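Local coordinates for hypothetical protein (Nostoc punctiforme, PDB 2O62) that is of unknown function but joins two calycin-like beta domains in one chain, a build consistent with, though not proof of, binding a small ligand, at residues Thr47-Leu52 / Asp59-Phe64; His100-Leu105 / Pro131-Pro136; Glu146-Ala151 / Ser165-Ile170; Lys208-Leu213 / Ser220-Leu225. All coordinates share one frame; numbering follows the deposited sequence.

Contact 1. Residues Thr47-Leu52 / Asp59-Phe64; sequences TVRLTL and DVIREF
R49 and E63 stand opposite each other as a non-hydrogen-bonded pair of an antiparallel hairpin, and their side chains supply a polar link of their own. The guanidinium comes side-on, with R49 NE 3.1 Å and R49 NH2 3.0 Å from the single oxygen E63 OE2. This salt bridge depends on the bend at chi3 (-70°), which turns the end of an otherwise extended chain. OE2 lies in the guanidinium plane, yet both nitrogens reach it from the same face of the carboxylate, the two planes being 58° apart. Along the rest of the hairpin the backbone bonds come in pairs: V48 with F64, L50 with R62 and L52 with V60 each exchange both N-H groups, and the bond from L50 N to R62 O, at 2.7 Å, is almost straight. The backbones of R49 and T51 bond to E40 and C38 of strand 29-42, while D59 OD1 turns to S53 OG. On the other face L50 CB meets the edge of the F64 ring at CE2, 3.7 Å away, and V48 packs on helix 5-10. Backbone polarity is thus largely spent on sheet formation, and the salt bridge adds a side-chain link at the surface, with E63 OE2 satisfied by two donors.

Contact 2. Residues His100-Leu105 / Pro131-Pro136; sequences HENRRL and PVAERP
R103 and R135 run past one another in opposing senses and converge on one acceptor, the carbonyl oxygen of A133. R103 NH1 reaches A133 O at 2.9 Å from above the carbonyl plane, and R135 NH1 bonds the same oxygen at 3.0 Å. Sharing it brings the two NH1 atoms within 3.8 Å of each other, a repulsion probably eased by that oxygen and by D217, which forms a salt bridge with R103 NH2. This is the close-packed part: the R103 chain folds at chi2 (-71°), placing CD 3.3 Å from V132 O. The periphery is looser. N102 ND2 makes a weak bond to P131 O and a better one to T130 OG1. Two waters span the remaining distance, one between E101 OE1 and R135 NH2, the other between N102 OD1 and R135 NH1. Near them the H100 ring and the R135 guanidinium cross at about a right angle, with H100 CD2 4.1 Å from R135 NH2. R135 NE in turn bonds I241 O of strand 233-242. H100 to R103 forms a type II' turn, doubly closed by backbone bonds as in a two-residue beta hairpin; the irregular 131-136 run belongs to the link between the two calycin-like halves.

Contact 3. Residues Glu146-Ala151 / Ser165-Ile170; sequences EWRGQA and STTLKI
The beta hairpin of strands 145-155 and 162-172 pairs E146 with K169, W147 with L168, R148 with T167 and G149 with T166. On the face of R148, NH1 and NH2 approach E146 OE1 end-on, NH1 at 3.0 Å, in a salt bridge along one strand. The T167 methyl covers one face of this guanidinium, CG2 lying 3.5 Å from R148 NH1. The R148 chain reaches there through a bend at chi2 (-77°), which brings CD to 3.4 Å from T167 OG1. K169 runs alongside E146 through its methylenes, but its NZ stays 4.2 Å from E146 OE1, too far for a salt bridge. A leucine in place of R148 would probably leave E146 OE1 without its two N-H partners and T167 CG2 without the flat group it covers. L168 O accepts from W147 N at 2.8 Å and also lies at the edge of the indole, which sits on the opposite face and whose NE1 bonds L143 O. Where G149 carries no side chain, T166 OG1 sits 3.2 Å from G149 C, with a weak bond to E267. L168 touches R246 and R248 of the non-adjacent strand 245-253, consistent with this buried face lining the barrel interior. Such a meander of antiparallel strands closed on itself is characteristic of the calycin fold.

Contact 4. Residues Lys208-Leu213 / Ser220-Leu225; sequences KQVQVL and SATSPL. With GOL (glycerol), chain J.
T222 OG1 lies against both methyls of V212, 3.5 Å from CG2 and 3.6 Å from CG1, while T222 CG2 meets V210 CG2 at 3.7 Å. These van der Waals contacts occupy one face of a hairpin whose backbones are tied by paired bonds of Q211 with S223 and of L213 with A221. At its open end L225 N bonds Q209 O. The L225 side chain then folds back over the partner strand, its CG 3.6 Å from V210 N and its CD2 close to Q211 N.

On the other face Q211 is the polar hub. Its CG stands in the crowded position between the backbone N and the carbonyl carbon (chi1 66°), and the chain runs extended beyond it. OE1 accepts a bond of 2.6 Å from glycerol O2, and NE2 gives one to a water 2.9 Å away that in turn donates to A221 O and S223 OG. An alanine here would probably leave that water and the glycerol hydroxyl each short of a partner.

In the next shell, P25 O takes Q211 NE2, Q109 OE1 bonds S223 OG, and L117 N bonds the glycerol, which probably came from the crystallisation liquor. S220 OG is held by R246, Q209 NE2 by D205 O. Strands 199-202 and 233-242 flank the hairpin within its barrel, and the face of L213, A221 and S223 packs on L117, L120 and L107 from strands 117-127 and 103-111, so the hairpin forms part of the seam between the two sheets.

Overall arrangement
The four contacts follow one another along the chain and sample both sheets of a two-domain protein. Contact 1 lies at an outermost strand of the nine-stranded first sheet, contacts 3 and 4 in the ten-stranded barrel, their centres about 18 Å apart. Contacts 1 and 3 fall on opposite sides of the chain's centre, with centres about 38 Å apart. Contact 2 bridges the halves: its turn belongs to the first sheet, its loop leads into the barrel, and its nearest atoms are about 6 Å from those of contact 4. No active site is known, but glycerol molecules lie near contacts 2, 3 and 4, which may hint at pockets.

Contact 1. Residues Thr47-Leu52 / Asp59-Phe64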
loop_
_atom_site.group_PDB
_atom_site.type_symbol
_atom_site.label_atom_id
_atom_site.label_comp_id
_atom_site.label_asym_id
_atom_site.label_seq_id
_atom_site.Cartn_x
_atom_site.Cartn_y
_atom_site.Cartn_z
ATOM N N THR A 47 25.095 4.722 -7.411
ATOM C CA THR A 47 24.981 3.821 -6.255
ATOM C C THR A 47 24.080 4.539 -5.273
ATOM O O THR A 47 24.212 5.756 -5.132
ATOM C CB THR A 47 26.331 3.660 -5.534
ATOM O OG1 THR A 47 27.293 3.006 -6.373
ATOM C CG2 THR A 47 26.165 2.844 -4.233
ATOM N N VAL A 48 23.147 3.834 -4.617
ATOM C CA VAL A 48 22.429 4.397 -3.472
ATOM C C VAL A 48 22.794 3.641 -2.186
ATOM O O VAL A 48 22.688 2.403 -2.140
ATOM C CB VAL A 48 20.908 4.362 -3.657
ATOM C CG1 VAL A 48 20.239 4.769 -2.381
ATOM C CG2 VAL A 48 20.460 5.332 -4.761
ATOM N N ARG A 49 23.261 4.368 -1.167
ATOM C CA ARG A 49 23.542 3.773 0.122
ATOM C C ARG A 49 22.378 3.996 1.070
ATOM O O ARG A 49 21.896 5.119 1.253
ATOM C CB ARG A 49 24.785 4.349 0.749
ATOM C CG ARG A 49 25.019 3.820 2.163
ATOM C CD ARG A 49 26.248 4.426 2.757
ATOM N NE ARG A 49 27.391 3.892 2.058
ATOM C CZ ARG A 49 28.550 4.523 1.887
ATOM N NH1 ARG A 49 28.735 5.751 2.361
ATOM N NH2 ARG A 49 29.526 3.917 1.211
ATOM N N LEU A 50 21.922 2.904 1.667
ATOM C CA LEU A 50 20.836 2.947 2.624
ATOM C C LEU A 50 21.378 2.712 4.023
ATOM O O LEU A 50 22.106 1.750 4.233
ATOM C CB LEU A 50 19.821 1.874 2.270
ATOM C CG LEU A 50 18.608 1.702 3.197
ATOM C CD1 LEU A 50 17.419 1.280 2.403
ATOM C CD2 LEU A 50 18.857 0.697 4.339
ATOM N N THR A 51 21.070 3.612 4.967
ATOM C CA THR A 51 21.513 3.450 6.361
ATOM C C THR A 51 20.236 3.539 7.180
ATOM O O THR A 51 19.668 4.616 7.275
ATOM C CB THR A 51 22.521 4.525 6.812
ATOM O OG1 THR A 51 23.665 4.540 5.946
ATOM C CG2 THR A 51 23.026 4.230 8.218
ATOM N N LEU A 52 19.779 2.394 7.692
ATOM C CA LEU A 52 18.617 2.301 8.566
ATOM C C LEU A 52 19.048 2.124 10.026
ATOM O O LEU A 52 19.656 1.107 10.412
ATOM C CB LEU A 52 17.694 1.170 8.141
ATOM C CG LEU A 52 16.485 0.880 9.046
ATOM C CD1 LEU A 52 15.578 2.065 9.145
ATOM C CD2 LEU A 52 15.728 -0.305 8.533
ATOM N N ASP A 59 22.532 -0.760 13.352
ATOM C CA ASP A 59 22.307 -0.139 12.053
ATOM C C ASP A 59 22.288 -1.205 10.955
ATOM O O ASP A 59 22.915 -2.256 11.085
ATOM C CB ASP A 59 23.400 0.869 11.714
ATOM C CG ASP A 59 23.295 2.158 12.513
ATOM O OD1 ASP A 59 22.256 2.423 13.172
ATOM O OD2 ASP A 59 24.277 2.927 12.483
ATOM N N VAL A 60 21.522 -0.939 9.898
ATOM C CA VAL A 60 21.523 -1.752 8.697
ATOM C C VAL A 60 22.034 -0.878 7.553
ATOM O O VAL A 60 21.515 0.221 7.331
ATOM C CB VAL A 60 20.108 -2.262 8.398
ATOM C CG1 VAL A 60 19.997 -2.848 6.983
ATOM C CG2 VAL A 60 19.685 -3.284 9.474
ATOM N N ILE A 61 23.078 -1.334 6.862
ATOM C CA ILE A 61 23.625 -0.566 5.755
ATOM C C ILE A 61 23.567 -1.424 4.531
ATOM O O ILE A 61 24.032 -2.535 4.580
ATOM C CB ILE A 61 25.075 -0.143 5.988
ATOM C CG1 ILE A 61 25.143 0.739 7.259
ATOM C CG2 ILE A 61 25.589 0.612 4.734
ATOM C CD1 ILE A 61 26.517 1.004 7.792
ATOM N N ARG A 62 22.983 -0.909 3.453
ATOM C CA ARG A 62 22.843 -1.642 2.174
ATOM C C ARG A 62 23.230 -0.693 1.059
ATOM O O ARG A 62 23.053 0.521 1.184
ATOM C CB ARG A 62 21.404 -2.089 1.917
ATOM C CG ARG A 62 20.818 -3.069 2.925
ATOM C CD ARG A 62 19.291 -3.161 2.767
ATOM N NE ARG A 62 18.911 -3.830 1.519
ATOM C CZ ARG A 62 17.659 -3.985 1.066
ATOM N NH1 ARG A 62 16.603 -3.512 1.746
ATOM N NH2 ARG A 62 17.463 -4.615 -0.096
ATOM N N GLU A 63 23.742 -1.242 -0.032
ATOM C CA GLU A 63 24.008 -0.422 -1.201
ATOM C C GLU A 63 23.428 -1.065 -2.427
ATOM O O GLU A 63 23.618 -2.263 -2.634
ATOM C CB GLU A 63 25.507 -0.217 -1.383
ATOM C CG GLU A 63 26.092 0.700 -0.318
ATOM C CD GLU A 63 27.510 1.090 -0.604
ATOM O OE1 GLU A 63 27.869 1.112 -1.805
ATOM O OE2 GLU A 63 28.249 1.394 0.364
ATOM N N PHE A 64 22.758 -0.253 -3.245
ATOM C CA PHE A 64 22.082 -0.693 -4.467
ATOM C C PHE A 64 22.729 -0.053 -5.666
ATOM O O PHE A 64 23.062 1.126 -5.610
ATOM C CB PHE A 64 20.632 -0.224 -4.451
ATOM C CG PHE A 64 19.945 -0.475 -3.170
ATOM C CD1 PHE A 64 19.341 -1.697 -2.924
ATOM C CD2 PHE A 64 19.913 0.489 -2.190
ATOM C CE1 PHE A 64 18.683 -1.935 -1.710
ATOM C CE2 PHE A 64 19.271 0.253 -0.991
ATOM C CZ PHE A 64 18.672 -0.964 -0.748
#

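Contact 2. Residues His100-Leu105 / Pro131-Pro136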
loop_
_atom_site.group_PDB
_atom_site.type_symbol
_atom_site.label_atom_id
_atom_site.label_comp_id
_atom_site.label_asym_id
_atom_site.label_seq_id
_atom_site.Cartn_x
_atom_site.Cartn_y
_atom_site.Cartn_z
ATOM N N HIS A 100 4.514 11.364 -0.658
ATOM C CA HIS A 100 3.779 12.618 -0.839
ATOM C C HIS A 100 4.448 13.755 -0.095
ATOM O O HIS A 100 4.436 13.771 1.141
ATOM C CB HIS A 100 2.360 12.467 -0.303
ATOM C CG HIS A 100 1.534 13.716 -0.423
ATOM N ND1 HIS A 100 0.910 14.084 -1.600
ATOM C CD2 HIS A 100 1.222 14.671 0.479
ATOM C CE1 HIS A 100 0.265 15.221 -1.416
ATOM N NE2 HIS A 100 0.446 15.605 -0.167
ATOM N N GLU A 101 5.068 14.667 -0.842
ATOM C CA GLU A 101 5.695 15.855 -0.270
ATOM C C GLU A 101 6.739 15.425 0.787
ATOM O O GLU A 101 7.692 14.737 0.433
ATOM C CB GLU A 101 4.607 16.834 0.248
ATOM C CG GLU A 101 3.680 17.323 -0.890
ATOM C CD GLU A 101 2.646 18.367 -0.475
ATOM O OE1 GLU A 101 2.437 18.592 0.754
ATOM O OE2 GLU A 101 2.000 18.941 -1.391
ATOM N N ASN A 102 6.560 15.803 2.051
ATOM C CA ASN A 102 7.547 15.498 3.115
ATOM C C ASN A 102 7.335 14.156 3.823
ATOM O O ASN A 102 7.928 13.922 4.859
ATOM C CB ASN A 102 7.587 16.619 4.197
ATOM C CG ASN A 102 6.376 16.584 5.161
ATOM O OD1 ASN A 102 5.204 16.544 4.704
ATOM N ND2 ASN A 102 6.650 16.629 6.499
ATOM N N ARG A 103 6.421 13.342 3.318
ATOM C CA ARG A 103 5.970 12.129 3.981
ATOM C C ARG A 103 6.121 10.917 3.100
ATOM O O ARG A 103 5.975 10.999 1.876
ATOM C CB ARG A 103 4.470 12.227 4.331
ATOM C CG ARG A 103 4.141 13.164 5.488
ATOM C CD ARG A 103 4.550 12.686 6.879
ATOM N NE ARG A 103 4.387 11.240 6.980
ATOM C CZ ARG A 103 3.255 10.620 7.276
ATOM N NH1 ARG A 103 2.202 11.316 7.672
ATOM N NH2 ARG A 103 3.212 9.290 7.229
ATOM N N ARG A 104 6.387 9.784 3.741
ATOM C CA ARG A 104 6.102 8.479 3.154
ATOM C C ARG A 104 5.199 7.738 4.113
ATOM O O ARG A 104 5.263 7.937 5.346
ATOM C CB ARG A 104 7.338 7.652 2.844
ATOM C CG ARG A 104 8.408 8.392 2.112
ATOM C CD ARG A 104 9.367 7.464 1.416
ATOM N NE ARG A 104 10.140 6.666 2.340
ATOM C CZ ARG A 104 11.095 5.806 2.010
ATOM N NH1 ARG A 104 11.429 5.629 0.746
ATOM N NH2 ARG A 104 11.737 5.125 2.950
ATOM N N LEU A 105 4.332 6.910 3.551
ATOM C CA LEU A 105 3.536 5.978 4.334
ATOM C C LEU A 105 3.695 4.657 3.663
ATOM O O LEU A 105 3.295 4.510 2.486
ATOM C CB LEU A 105 2.042 6.311 4.360
ATOM C CG LEU A 105 1.362 5.091 5.043
ATOM C CD1 LEU A 105 1.279 5.339 6.565
ATOM C CD2 LEU A 105 0.121 4.606 4.516
ATOM N N PRO A 131 7.710 18.711 9.499
ATOM C CA PRO A 131 6.744 18.265 10.487
ATOM C C PRO A 131 6.407 16.784 10.404
ATOM O O PRO A 131 6.417 16.209 9.329
ATOM C CB PRO A 131 5.494 19.104 10.135
ATOM C CG PRO A 131 6.052 20.326 9.517
ATOM C CD PRO A 131 7.143 19.753 8.635
ATOM N N VAL A 132 6.061 16.183 11.538
ATOM C CA VAL A 132 5.637 14.778 11.582
ATOM C C VAL A 132 4.377 14.570 10.735
ATOM O O VAL A 132 4.248 13.572 10.028
ATOM C CB VAL A 132 5.410 14.330 13.050
ATOM C CG1 VAL A 132 4.825 12.923 13.121
ATOM C CG2 VAL A 132 6.707 14.366 13.781
ATOM N N ALA A 133 3.486 15.556 10.793
ATOM C CA ALA A 133 2.362 15.652 9.895
ATOM C C ALA A 133 1.584 14.353 9.917
ATOM O O ALA A 133 1.246 13.788 8.878
ATOM C CB ALA A 133 2.837 15.969 8.493
ATOM N N GLU A 134 1.323 13.863 11.120
ATOM C CA GLU A 134 0.501 12.691 11.288
ATOM C C GLU A 134 -0.977 12.967 10.924
ATOM O O GLU A 134 -1.597 13.925 11.388
ATOM C CB GLU A 134 0.613 12.196 12.720
ATOM C CG GLU A 134 -0.156 10.922 13.019
ATOM C CD GLU A 134 0.545 9.645 12.542
ATOM O OE1 GLU A 134 1.666 9.700 11.956
ATOM O OE2 GLU A 134 -0.065 8.576 12.776
ATOM N N ARG A 135 -1.531 12.137 10.055
ATOM C CA ARG A 135 -2.969 12.237 9.756
ATOM C C ARG A 135 -3.742 11.507 10.852
ATOM O O ARG A 135 -3.185 10.644 11.524
ATOM C CB ARG A 135 -3.305 11.597 8.421
ATOM C CG ARG A 135 -3.062 12.485 7.183
ATOM C CD ARG A 135 -1.585 12.808 6.948
ATOM N NE ARG A 135 -1.508 13.622 5.725
ATOM C CZ ARG A 135 -0.459 14.333 5.323
ATOM N NH1 ARG A 135 0.658 14.397 6.042
ATOM N NH2 ARG A 135 -0.558 15.023 4.195
ATOM N N PRO A 136 -5.040 11.821 11.009
ATOM C CA PRO A 136 -5.925 11.148 11.983
ATOM C C PRO A 136 -6.065 9.645 11.750
ATOM O O PRO A 136 -5.983 9.202 10.614
ATOM C CB PRO A 136 -7.275 11.776 11.672
ATOM C CG PRO A 136 -6.954 13.148 11.154
ATOM C CD PRO A 136 -5.732 12.923 10.326
HETATM O O HOH W 1 0.752 17.127 2.796
HETATM O O HOH W 2 2.629 16.557 5.072
#

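Contact 3. Residues Glu146-Ala151 / Ser165-Ile170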
loop_
_atom_site.group_PDB
_atom_site.type_symbol
_atom_site.label_atom_id
_atom_site.label_comp_id
_atom_site.label_asym_id
_atom_site.label_seq_id
_atom_site.Cartn_x
_atom_site.Cartn_y
_atom_site.Cartn_z
ATOM N N GLU A 146 -18.462 10.208 -2.387
ATOM C CA GLU A 146 -17.954 9.829 -3.686
ATOM C C GLU A 146 -16.596 10.409 -3.972
ATOM O O GLU A 146 -16.302 11.512 -3.596
ATOM C CB GLU A 146 -18.908 10.319 -4.754
ATOM C CG GLU A 146 -20.196 9.536 -4.741
ATOM C CD GLU A 146 -21.164 9.948 -5.834
ATOM O OE1 GLU A 146 -20.708 10.452 -6.907
ATOM O OE2 GLU A 146 -22.383 9.782 -5.598
ATOM N N TRP A 147 -15.795 9.627 -4.675
ATOM C CA TRP A 147 -14.407 9.889 -4.987
ATOM C C TRP A 147 -14.232 9.644 -6.470
ATOM O O TRP A 147 -14.812 8.691 -7.014
ATOM C CB TRP A 147 -13.484 8.935 -4.215
ATOM C CG TRP A 147 -13.669 9.035 -2.730
ATOM C CD1 TRP A 147 -14.680 8.464 -1.944
ATOM C CD2 TRP A 147 -12.878 9.834 -1.844
ATOM N NE1 TRP A 147 -14.520 8.866 -0.628
ATOM C CE2 TRP A 147 -13.421 9.688 -0.540
ATOM C CE3 TRP A 147 -11.761 10.656 -2.031
ATOM C CZ2 TRP A 147 -12.879 10.358 0.568
ATOM C CZ3 TRP A 147 -11.228 11.301 -0.935
ATOM C CH2 TRP A 147 -11.772 11.134 0.348
ATOM N N ARG A 148 -13.463 10.500 -7.131
ATOM C CA ARG A 148 -13.218 10.355 -8.565
ATOM C C ARG A 148 -11.743 10.603 -8.811
ATOM O O ARG A 148 -11.171 11.526 -8.249
ATOM C CB ARG A 148 -14.003 11.419 -9.374
ATOM C CG ARG A 148 -15.518 11.329 -9.395
ATOM C CD ARG A 148 -16.085 10.227 -10.328
ATOM N NE ARG A 148 -17.529 10.419 -10.566
ATOM C CZ ARG A 148 -18.477 10.240 -9.640
ATOM N NH1 ARG A 148 -18.162 9.847 -8.394
ATOM N NH2 ARG A 148 -19.757 10.448 -9.955
ATOM N N GLY A 149 -11.160 9.849 -9.730
ATOM C CA GLY A 149 -9.805 10.081 -10.106
ATOM C C GLY A 149 -9.333 9.233 -11.246
ATOM O O GLY A 149 -10.106 8.868 -12.122
ATOM N N GLN A 150 -8.032 8.973 -11.238
ATOM C CA GLN A 150 -7.324 8.277 -12.307
ATOM C C GLN A 150 -6.375 7.251 -11.661
ATOM O O GLN A 150 -5.983 7.407 -10.522
ATOM C CB GLN A 150 -6.492 9.245 -13.167
ATOM C CG GLN A 150 -7.332 10.223 -13.956
ATOM C CD GLN A 150 -7.853 11.407 -13.133
ATOM O OE1 GLN A 150 -7.113 11.982 -12.323
ATOM N NE2 GLN A 150 -9.125 11.796 -13.372
ATOM N N ALA A 151 -6.034 6.216 -12.409
ATOM C CA ALA A 151 -5.130 5.167 -11.958
ATOM C C ALA A 151 -4.116 4.957 -13.051
ATOM O O ALA A 151 -4.468 5.046 -14.203
ATOM C CB ALA A 151 -5.869 3.892 -11.739
ATOM N N SER A 165 -9.804 5.612 -15.616
ATOM C CA SER A 165 -10.639 6.426 -14.748
ATOM C C SER A 165 -11.144 5.596 -13.578
ATOM O O SER A 165 -11.471 4.404 -13.740
ATOM C CB SER A 165 -11.850 6.916 -15.502
ATOM O OG SER A 165 -11.476 7.844 -16.484
ATOM N N THR A 166 -11.252 6.218 -12.417
ATOM C CA THR A 166 -11.773 5.535 -11.246
ATOM C C THR A 166 -12.886 6.337 -10.633
ATOM O O THR A 166 -12.886 7.557 -10.704
ATOM C CB THR A 166 -10.713 5.331 -10.191
ATOM O OG1 THR A 166 -10.266 6.593 -9.660
ATOM C CG2 THR A 166 -9.532 4.597 -10.769
ATOM N N THR A 167 -13.810 5.604 -10.022
ATOM C CA THR A 167 -14.902 6.124 -9.224
ATOM C C THR A 167 -14.989 5.221 -7.977
ATOM O O THR A 167 -14.873 3.995 -8.064
ATOM C CB THR A 167 -16.234 6.059 -10.022
ATOM O OG1 THR A 167 -16.163 6.926 -11.179
ATOM C CG2 THR A 167 -17.390 6.520 -9.182
ATOM N N LEU A 168 -15.229 5.809 -6.826
ATOM C CA LEU A 168 -15.496 5.039 -5.629
ATOM C C LEU A 168 -16.624 5.724 -4.894
ATOM O O LEU A 168 -16.542 6.914 -4.602
ATOM C CB LEU A 168 -14.226 5.013 -4.792
ATOM C CG LEU A 168 -14.196 4.450 -3.384
ATOM C CD1 LEU A 168 -14.761 3.089 -3.399
ATOM C CD2 LEU A 168 -12.699 4.390 -2.975
ATOM N N LYS A 169 -17.712 5.001 -4.658
ATOM C CA LYS A 169 -18.856 5.502 -3.889
ATOM C C LYS A 169 -18.995 4.622 -2.649
ATOM O O LYS A 169 -18.959 3.397 -2.761
ATOM C CB LYS A 169 -20.157 5.437 -4.718
ATOM C CG LYS A 169 -20.021 6.064 -6.106
ATOM C CD LYS A 169 -21.302 6.116 -6.911
ATOM C CE LYS A 169 -21.135 7.008 -8.165
ATOM N NZ LYS A 169 -22.425 7.178 -8.939
ATOM N N ILE A 170 -19.135 5.239 -1.481
ATOM C CA ILE A 170 -19.227 4.522 -0.232
ATOM C C ILE A 170 -20.369 5.149 0.550
ATOM O O ILE A 170 -20.368 6.345 0.794
ATOM C CB ILE A 170 -17.890 4.592 0.557
ATOM C CG1 ILE A 170 -16.774 4.064 -0.320
ATOM C CG2 ILE A 170 -17.965 3.769 1.826
ATOM C CD1 ILE A 170 -15.414 4.133 0.318
HETATM O O HOH W 3 -10.719 10.470 -15.379
#

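Contact 4. Residues Lys208-Leu213 / Ser220-Leu225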
loop_
_atom_site.group_PDB
_atom_site.type_symbol
_atom_site.label_atom_id
_atom_site.label_comp_id
_atom_site.label_asym_id
_atom_site.label_seq_id
_atom_site.Cartn_x
_atom_site.Cartn_y
_atom_site.Cartn_z
ATOM N N LYS A 208 -15.281 -9.956 -4.431
ATOM C CA LYS A 208 -14.777 -9.125 -3.339
ATOM C C LYS A 208 -14.854 -9.864 -2.032
ATOM O O LYS A 208 -15.859 -9.799 -1.333
ATOM C CB LYS A 208 -15.520 -7.779 -3.271
ATOM C CG LYS A 208 -14.676 -6.719 -2.486
ATOM C CD LYS A 208 -15.126 -5.293 -2.764
ATOM C CE LYS A 208 -14.281 -4.237 -2.025
ATOM N NZ LYS A 208 -12.977 -4.016 -2.791
ATOM N N GLN A 209 -13.805 -10.650 -1.770
ATOM C CA GLN A 209 -13.667 -11.483 -0.559
ATOM C C GLN A 209 -12.522 -10.929 0.273
ATOM O O GLN A 209 -11.403 -11.397 0.148
ATOM C CB GLN A 209 -13.367 -12.918 -0.970
ATOM C CG GLN A 209 -14.572 -13.615 -1.596
ATOM C CD GLN A 209 -15.626 -13.915 -0.600
ATOM O OE1 GLN A 209 -15.370 -14.615 0.387
ATOM N NE2 GLN A 209 -16.845 -13.435 -0.851
ATOM N N VAL A 210 -12.794 -9.884 1.061
ATOM C CA VAL A 210 -11.704 -9.094 1.655
ATOM C C VAL A 210 -12.096 -8.533 2.975
ATOM O O VAL A 210 -13.289 -8.437 3.294
ATOM C CB VAL A 210 -11.186 -7.933 0.761
ATOM C CG1 VAL A 210 -10.665 -8.411 -0.552
ATOM C CG2 VAL A 210 -12.238 -6.867 0.564
ATOM N N GLN A 211 -11.096 -8.233 3.796
ATOM C CA GLN A 211 -11.325 -7.430 4.993
ATOM C C GLN A 211 -10.623 -6.129 4.763
ATOM O O GLN A 211 -9.529 -6.112 4.230
ATOM C CB GLN A 211 -10.813 -8.090 6.288
ATOM C CG GLN A 211 -9.281 -8.272 6.434
ATOM C CD GLN A 211 -8.862 -8.354 7.935
ATOM O OE1 GLN A 211 -9.391 -9.191 8.658
ATOM N NE2 GLN A 211 -7.971 -7.426 8.405
ATOM N N VAL A 212 -11.221 -5.025 5.200
ATOM C CA VAL A 212 -10.500 -3.733 5.129
ATOM C C VAL A 212 -10.246 -3.295 6.543
ATOM O O VAL A 212 -11.157 -3.310 7.341
ATOM C CB VAL A 212 -11.316 -2.659 4.409
ATOM C CG1 VAL A 212 -10.500 -1.389 4.282
ATOM C CG2 VAL A 212 -11.760 -3.148 3.061
ATOM N N LEU A 213 -9.007 -2.956 6.856
ATOM C CA LEU A 213 -8.671 -2.536 8.194
ATOM C C LEU A 213 -8.297 -1.067 8.176
ATOM O O LEU A 213 -7.476 -0.620 7.351
ATOM C CB LEU A 213 -7.530 -3.384 8.727
ATOM C CG LEU A 213 -6.923 -2.978 10.059
ATOM C CD1 LEU A 213 -7.903 -3.212 11.194
ATOM C CD2 LEU A 213 -5.640 -3.730 10.331
ATOM N N SER A 220 -5.257 2.531 5.248
ATOM C CA SER A 220 -6.089 1.364 5.241
ATOM C C SER A 220 -5.342 0.209 4.598
ATOM O O SER A 220 -4.439 0.410 3.766
ATOM C CB SER A 220 -7.428 1.632 4.529
ATOM O OG SER A 220 -7.240 2.067 3.211
ATOM N N ALA A 221 -5.690 -0.992 5.017
ATOM C CA ALA A 221 -5.178 -2.187 4.375
ATOM C C ALA A 221 -6.349 -3.062 3.927
ATOM O O ALA A 221 -7.222 -3.380 4.725
ATOM C CB ALA A 221 -4.324 -2.953 5.338
ATOM N N THR A 222 -6.347 -3.499 2.674
ATOM C CA THR A 222 -7.374 -4.423 2.172
ATOM C C THR A 222 -6.699 -5.766 1.868
ATOM O O THR A 222 -5.731 -5.814 1.119
ATOM C CB THR A 222 -8.125 -3.824 0.938
ATOM O OG1 THR A 222 -8.777 -2.620 1.355
ATOM C CG2 THR A 222 -9.160 -4.780 0.386
ATOM N N SER A 223 -7.195 -6.816 2.507
ATOM C CA SER A 223 -6.582 -8.130 2.535
ATOM C C SER A 223 -7.560 -9.201 2.080
ATOM O O SER A 223 -8.692 -9.227 2.572
ATOM C CB SER A 223 -6.156 -8.525 3.941
ATOM O OG SER A 223 -5.262 -7.538 4.472
ATOM N N PRO A 224 -7.097 -10.132 1.211
ATOM C CA PRO A 224 -7.886 -11.341 0.938
ATOM C C PRO A 224 -8.324 -12.043 2.236
ATOM O O PRO A 224 -7.558 -12.110 3.169
ATOM C CB PRO A 224 -6.903 -12.221 0.140
ATOM C CG PRO A 224 -5.873 -11.285 -0.400
ATOM C CD PRO A 224 -5.811 -10.126 0.487
ATOM N N LEU A 225 -9.557 -12.532 2.321
ATOM C CA LEU A 225 -9.945 -13.306 3.491
ATOM C C LEU A 225 -9.127 -14.602 3.596
ATOM O O LEU A 225 -8.870 -15.089 4.690
ATOM C CB LEU A 225 -11.443 -13.633 3.464
ATOM C CG LEU A 225 -12.328 -12.382 3.621
ATOM C CD1 LEU A 225 -13.820 -12.714 3.407
ATOM C CD2 LEU A 225 -12.084 -11.692 4.975
HETATM C C1 GOL J . -7.280 -12.911 7.092
HETATM O O1 GOL J . -6.937 -12.677 5.753
HETATM C C2 GOL J . -8.595 -12.295 7.532
HETATM O O2 GOL J . -8.385 -11.583 8.734
HETATM C C3 GOL J . -9.580 -13.412 7.869
HETATM O O3 GOL J . -9.597 -14.390 6.847
HETATM O O HOH W 4 -6.756 -5.926 6.267
#